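Local coordinates for carbohydrate-binding protein (Flavonifractor plautii, PDB 6N1B) that removes the acetyl group from the N-acetylgalactosamine of the blood group A antigen, probably as the first step of its enzymatic conversion toward type O, at residues A[65-77]-A[86-100]. Sequence-based numbering, arbitrary orientation.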
loop_
_atom_site.group_PDB
_atom_site.type_symbol
_atom_site.label_atom_id
_atom_site.label_comp_id
_atom_site.label_asym_id
_atom_site.label_seq_id
_atom_site.Cartn_x
_atom_site.Cartn_y
_atom_site.Cartn_z
ATOM N N ASN A 65 11.234 12.678 -12.979
ATOM C CA ASN A 65 12.526 12.907 -12.269
ATOM C C ASN A 65 13.445 11.684 -12.435
ATOM O O ASN A 65 14.123 11.247 -11.479
ATOM C CB ASN A 65 12.255 13.216 -10.788
ATOM C CG ASN A 65 11.495 14.527 -10.662
ATOM O OD1 ASN A 65 10.286 14.557 -10.120
ATOM N ND2 ASN A 65 12.078 15.558 -11.130
ATOM N N GLY A 66 13.528 11.238 -13.685
ATOM C CA GLY A 66 14.484 10.203 -14.065
ATOM C C GLY A 66 14.044 8.773 -14.056
ATOM O O GLY A 66 14.787 7.949 -14.533
ATOM N N TYR A 67 12.876 8.487 -13.510
ATOM C CA TYR A 67 12.463 7.086 -13.321
ATOM C C TYR A 67 10.974 6.857 -13.651
ATOM O O TYR A 67 10.150 7.735 -13.278
ATOM C CB TYR A 67 12.697 6.629 -11.868
ATOM C CG TYR A 67 14.124 6.689 -11.432
ATOM C CD1 TYR A 67 14.960 5.630 -11.758
ATOM C CD2 TYR A 67 14.634 7.753 -10.737
ATOM C CE1 TYR A 67 16.306 5.730 -11.434
ATOM C CE2 TYR A 67 15.971 7.784 -10.283
ATOM C CZ TYR A 67 16.799 6.765 -10.657
ATOM O OH TYR A 67 18.129 6.809 -10.282
ATOM N N ARG A 68 10.649 5.750 -14.237
ATOM C CA ARG A 68 9.273 5.416 -14.536
ATOM C C ARG A 68 8.579 4.708 -13.349
ATOM O O ARG A 68 7.330 4.641 -13.326
ATOM C CB ARG A 68 9.146 4.444 -15.766
ATOM C CG ARG A 68 9.513 5.148 -17.043
ATOM C CD ARG A 68 9.200 4.152 -18.218
ATOM N NE ARG A 68 9.903 4.501 -19.439
ATOM C CZ ARG A 68 9.623 3.891 -20.612
ATOM N NH1 ARG A 68 8.636 2.961 -20.688
ATOM N NH2 ARG A 68 10.392 4.187 -21.654
ATOM N N TYR A 69 9.332 4.201 -12.350
ATOM C CA TYR A 69 8.744 3.530 -11.181
ATOM C C TYR A 69 9.121 4.309 -9.965
ATOM O O TYR A 69 10.297 4.625 -9.678
ATOM C CB TYR A 69 9.259 2.145 -11.011
ATOM C CG TYR A 69 9.033 1.195 -12.147
ATOM C CD1 TYR A 69 9.822 1.183 -13.295
ATOM C CD2 TYR A 69 8.075 0.150 -12.114
ATOM C CE1 TYR A 69 9.689 0.236 -14.294
ATOM C CE2 TYR A 69 7.928 -0.805 -13.045
ATOM C CZ TYR A 69 8.740 -0.756 -14.163
ATOM O OH TYR A 69 8.631 -1.758 -15.111
ATOM N N TRP A 70 8.097 4.589 -9.123
ATOM C CA TRP A 70 8.264 5.272 -7.811
ATOM C C TRP A 70 7.526 4.451 -6.779
ATOM O O TRP A 70 6.386 4.009 -7.100
ATOM C CB TRP A 70 7.739 6.694 -7.859
ATOM C CG TRP A 70 8.684 7.562 -8.662
ATOM C CD1 TRP A 70 8.789 7.673 -10.035
ATOM C CD2 TRP A 70 9.755 8.333 -8.100
ATOM N NE1 TRP A 70 9.873 8.449 -10.328
ATOM C CE2 TRP A 70 10.474 8.905 -9.189
ATOM C CE3 TRP A 70 10.175 8.639 -6.815
ATOM C CZ2 TRP A 70 11.612 9.714 -8.989
ATOM C CZ3 TRP A 70 11.263 9.485 -6.619
ATOM C CH2 TRP A 70 11.951 9.998 -7.698
ATOM N N ALA A 71 8.093 4.250 -5.597
ATOM C CA ALA A 71 7.412 3.515 -4.573
ATOM C C ALA A 71 7.528 4.267 -3.261
ATOM O O ALA A 71 8.581 4.795 -2.899
ATOM C CB ALA A 71 7.922 2.074 -4.448
ATOM N N VAL A 72 6.429 4.201 -2.483
ATOM C CA VAL A 72 6.474 4.545 -1.051
ATOM C C VAL A 72 6.282 3.259 -0.249
ATOM O O VAL A 72 5.646 2.318 -0.747
ATOM C CB VAL A 72 5.405 5.609 -0.738
ATOM C CG1 VAL A 72 3.951 5.076 -0.907
ATOM C CG2 VAL A 72 5.623 6.249 0.686
ATOM N N TYR A 73 6.861 3.191 0.922
ATOM C CA TYR A 73 6.780 1.996 1.715
ATOM C C TYR A 73 7.131 2.386 3.154
ATOM O O TYR A 73 7.519 3.528 3.451
ATOM C CB TYR A 73 7.777 0.912 1.202
ATOM C CG TYR A 73 9.226 1.311 1.271
ATOM C CD1 TYR A 73 9.769 2.241 0.367
ATOM C CD2 TYR A 73 10.041 0.869 2.252
ATOM C CE1 TYR A 73 11.045 2.665 0.476
ATOM C CE2 TYR A 73 11.381 1.318 2.374
ATOM C CZ TYR A 73 11.838 2.185 1.452
ATOM O OH TYR A 73 13.152 2.633 1.520
ATOM N N THR A 74 6.988 1.416 4.081
ATOM C CA THR A 74 7.410 1.685 5.499
ATOM C C THR A 74 8.262 0.529 5.978
ATOM O O THR A 74 7.835 -0.630 5.916
ATOM C CB THR A 74 6.199 1.763 6.407
ATOM O OG1 THR A 74 5.296 0.664 6.125
ATOM C CG2 THR A 74 5.449 3.042 6.253
ATOM N N PRO A 75 9.429 0.821 6.530
ATOM C CA PRO A 75 10.061 -0.161 7.339
ATOM C C PRO A 75 9.162 -0.672 8.397
ATOM O O PRO A 75 8.217 0.002 8.840
ATOM C CB PRO A 75 11.248 0.638 8.026
ATOM C CG PRO A 75 11.497 1.765 7.030
ATOM C CD PRO A 75 10.114 2.126 6.592
ATOM N N ASN A 76 9.393 -1.890 8.920
ATOM C CA ASN A 76 8.709 -2.348 10.131
ATOM C C ASN A 76 9.457 -3.513 10.732
ATOM O O ASN A 76 10.075 -4.288 10.006
ATOM C CB ASN A 76 7.245 -2.729 9.883
ATOM C CG ASN A 76 6.381 -2.559 11.123
ATOM O OD1 ASN A 76 6.708 -1.772 12.012
ATOM N ND2 ASN A 76 5.249 -3.353 11.153
ATOM N N VAL A 77 9.351 -3.639 12.067
ATOM C CA VAL A 77 9.848 -4.807 12.816
ATOM C C VAL A 77 8.794 -5.195 13.834
ATOM O O VAL A 77 7.958 -4.353 14.204
ATOM C CB VAL A 77 11.210 -4.456 13.524
ATOM C CG1 VAL A 77 12.265 -4.067 12.495
ATOM C CG2 VAL A 77 11.054 -3.428 14.583
ATOM N N PRO A 86 7.021 6.467 6.460
ATOM C CA PRO A 86 7.047 6.566 4.974
ATOM C C PRO A 86 8.417 6.910 4.408
ATOM O O PRO A 86 9.059 7.864 4.840
ATOM C CB PRO A 86 6.001 7.637 4.675
ATOM C CG PRO A 86 5.032 7.462 5.782
ATOM C CD PRO A 86 5.837 7.056 7.013
ATOM N N SER A 87 8.819 6.098 3.434
ATOM C CA SER A 87 10.101 6.127 2.769
ATOM C C SER A 87 9.851 6.000 1.260
ATOM O O SER A 87 8.880 5.366 0.838
ATOM C CB SER A 87 10.965 4.978 3.311
ATOM O OG SER A 87 11.276 5.171 4.697
ATOM N N ILE A 88 10.785 6.581 0.476
ATOM C CA ILE A 88 10.637 6.604 -0.993
ATOM C C ILE A 88 11.853 5.932 -1.666
ATOM O O ILE A 88 13.030 6.178 -1.252
ATOM C CB ILE A 88 10.546 8.056 -1.474
ATOM C CG1 ILE A 88 9.274 8.727 -0.968
ATOM C CG2 ILE A 88 10.734 8.252 -2.989
ATOM C CD1 ILE A 88 8.011 8.279 -1.698
ATOM N N VAL A 89 11.546 5.157 -2.708
ATOM C CA VAL A 89 12.576 4.693 -3.636
ATOM C C VAL A 89 12.023 4.896 -5.067
ATOM O O VAL A 89 10.816 5.082 -5.297
ATOM C CB VAL A 89 12.998 3.227 -3.392
ATOM C CG1 VAL A 89 13.931 3.130 -2.199
ATOM C CG2 VAL A 89 11.804 2.297 -3.272
ATOM N N ALA A 90 12.913 4.771 -6.054
ATOM C CA ALA A 90 12.636 4.825 -7.449
ATOM C C ALA A 90 13.364 3.712 -8.205
ATOM O O ALA A 90 14.340 3.153 -7.640
ATOM C CB ALA A 90 12.931 6.199 -8.084
ATOM N N SER A 91 12.900 3.396 -9.426
ATOM C CA SER A 91 13.487 2.339 -10.181
ATOM C C SER A 91 13.265 2.570 -11.632
ATOM O O SER A 91 12.260 3.176 -12.031
ATOM C CB SER A 91 12.815 0.987 -9.716
ATOM O OG SER A 91 13.350 -0.076 -10.432
ATOM N N SER A 92 14.143 1.997 -12.457
ATOM C CA SER A 92 13.928 1.887 -13.871
ATOM C C SER A 92 13.260 0.584 -14.363
ATOM O O SER A 92 12.962 0.453 -15.523
ATOM C CB SER A 92 15.220 2.131 -14.642
ATOM O OG SER A 92 16.090 1.125 -14.325
ATOM N N ASP A 93 13.086 -0.360 -13.446
ATOM C CA ASP A 93 12.614 -1.674 -13.806
ATOM C C ASP A 93 11.534 -2.312 -12.890
ATOM O O ASP A 93 10.981 -3.353 -13.224
ATOM C CB ASP A 93 13.797 -2.629 -14.031
ATOM C CG ASP A 93 14.677 -2.852 -12.806
ATOM O OD1 ASP A 93 14.307 -2.471 -11.686
ATOM O OD2 ASP A 93 15.803 -3.365 -12.999
ATOM N N GLY A 94 11.234 -1.692 -11.753
ATOM C CA GLY A 94 10.351 -2.347 -10.809
ATOM C C GLY A 94 10.922 -3.474 -10.001
ATOM O O GLY A 94 10.168 -4.155 -9.372
ATOM N N VAL A 95 12.256 -3.592 -9.999
ATOM C CA VAL A 95 12.960 -4.619 -9.343
ATOM C C VAL A 95 14.074 -4.125 -8.449
ATOM O O VAL A 95 14.198 -4.543 -7.287
ATOM C CB VAL A 95 13.488 -5.721 -10.327
ATOM C CG1 VAL A 95 14.346 -6.783 -9.634
ATOM C CG2 VAL A 95 12.349 -6.361 -11.084
ATOM N N HIS A 96 14.931 -3.323 -9.059
ATOM C CA HIS A 96 16.078 -2.768 -8.374
ATOM C C HIS A 96 15.743 -1.345 -7.978
ATOM O O HIS A 96 15.548 -0.489 -8.849
ATOM C CB HIS A 96 17.307 -2.808 -9.308
ATOM C CG HIS A 96 17.574 -4.178 -9.821
ATOM N ND1 HIS A 96 17.156 -4.598 -11.056
ATOM C CD2 HIS A 96 18.123 -5.257 -9.196
ATOM C CE1 HIS A 96 17.539 -5.872 -11.205
ATOM N NE2 HIS A 96 18.126 -6.292 -10.081
ATOM N N TRP A 97 15.641 -1.060 -6.714
ATOM C CA TRP A 97 15.147 0.215 -6.200
ATOM C C TRP A 97 16.343 0.996 -5.659
ATOM O O TRP A 97 17.256 0.421 -5.009
ATOM C CB TRP A 97 14.157 -0.075 -5.073
ATOM C CG TRP A 97 12.923 -0.777 -5.536
ATOM C CD1 TRP A 97 12.670 -2.124 -5.486
ATOM C CD2 TRP A 97 11.824 -0.192 -6.212
ATOM N NE1 TRP A 97 11.496 -2.436 -6.121
ATOM C CE2 TRP A 97 10.921 -1.254 -6.562
ATOM C CE3 TRP A 97 11.494 1.108 -6.608
ATOM C CZ2 TRP A 97 9.723 -0.990 -7.209
ATOM C CZ3 TRP A 97 10.303 1.322 -7.201
ATOM C CH2 TRP A 97 9.423 0.303 -7.550
ATOM N N VAL A 98 16.316 2.305 -5.842
ATOM C CA VAL A 98 17.343 3.185 -5.318
ATOM C C VAL A 98 16.730 4.397 -4.616
ATOM O O VAL A 98 15.593 4.794 -4.945
ATOM C CB VAL A 98 18.267 3.682 -6.469
ATOM C CG1 VAL A 98 19.002 2.539 -7.097
ATOM C CG2 VAL A 98 17.548 4.515 -7.512
ATOM N N GLU A 99 17.451 4.993 -3.723
ATOM C CA GLU A 99 17.043 6.259 -3.132
ATOM C C GLU A 99 17.515 7.359 -4.059
ATOM O O GLU A 99 18.724 7.456 -4.274
ATOM C CB GLU A 99 17.624 6.371 -1.700
ATOM C CG GLU A 99 17.137 5.354 -0.760
ATOM C CD GLU A 99 17.752 5.381 0.577
ATOM O OE1 GLU A 99 18.890 4.894 0.712
ATOM O OE2 GLU A 99 17.027 5.568 1.538
ATOM N N PRO A 100 16.616 8.205 -4.580
ATOM C CA PRO A 100 17.089 9.271 -5.462
ATOM C C PRO A 100 18.196 10.123 -4.819
ATOM O O PRO A 100 18.215 10.360 -3.623
ATOM C CB PRO A 100 15.836 10.148 -5.705
ATOM C CG PRO A 100 14.630 9.224 -5.363
ATOM C CD PRO A 100 15.132 8.196 -4.364
#
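Trp70 and Ala90 face each other as a non-hydrogen-bonded pair of an antiparallel beta hairpin, and the methyl of Ala90 sits over the indole, CB 3.6 Å from the centroid of the six-membered ring and 4° off its normal. Ile88 CG2 meets the same indole at its edge, and Pro100 CG lies 3.6 Å from Trp70 CZ3. The indole is steadied by a hydrogen bond from Trp70 NE1 to Tyr67 O. Tyr67 also touches this methyl, CD2 3.5 Å from Ala90 CB, and reaches Val98 CG2 with its phenol end. On the other face of the sheet, the Tyr69 ring lies flat over the Asp93-Gly94 peptide, with Gly94 CA 3.8 Å from the ring centroid. That turn is tied by Ser91 OG, which accepts from Asp93 N and Gly94 N and donates to His96 O. Trp97 packs its CZ3 3.7 Å from Ala71 CB. With chi1 at 62°, Tyr73 holds CG between its backbone N and carbonyl carbon, and the ring leans across the hairpin onto Ser87 CB. Six backbone hydrogen bonds link Tyr69, Ala71 and Tyr73 to Ser91, Val89 and Ser87. Strand 67-75 lies between inner 52-60 and outer 87-91 in a three-stranded antiparallel sheet, consistent with one blade of a five-bladed beta-propeller; Trp70 and Val72 touch strand 116-126, while beyond the opposite face Tyr69 OH is hydrogen-bonded to Arg353 and Tyr73 packs on Ile389 of strand 385-395.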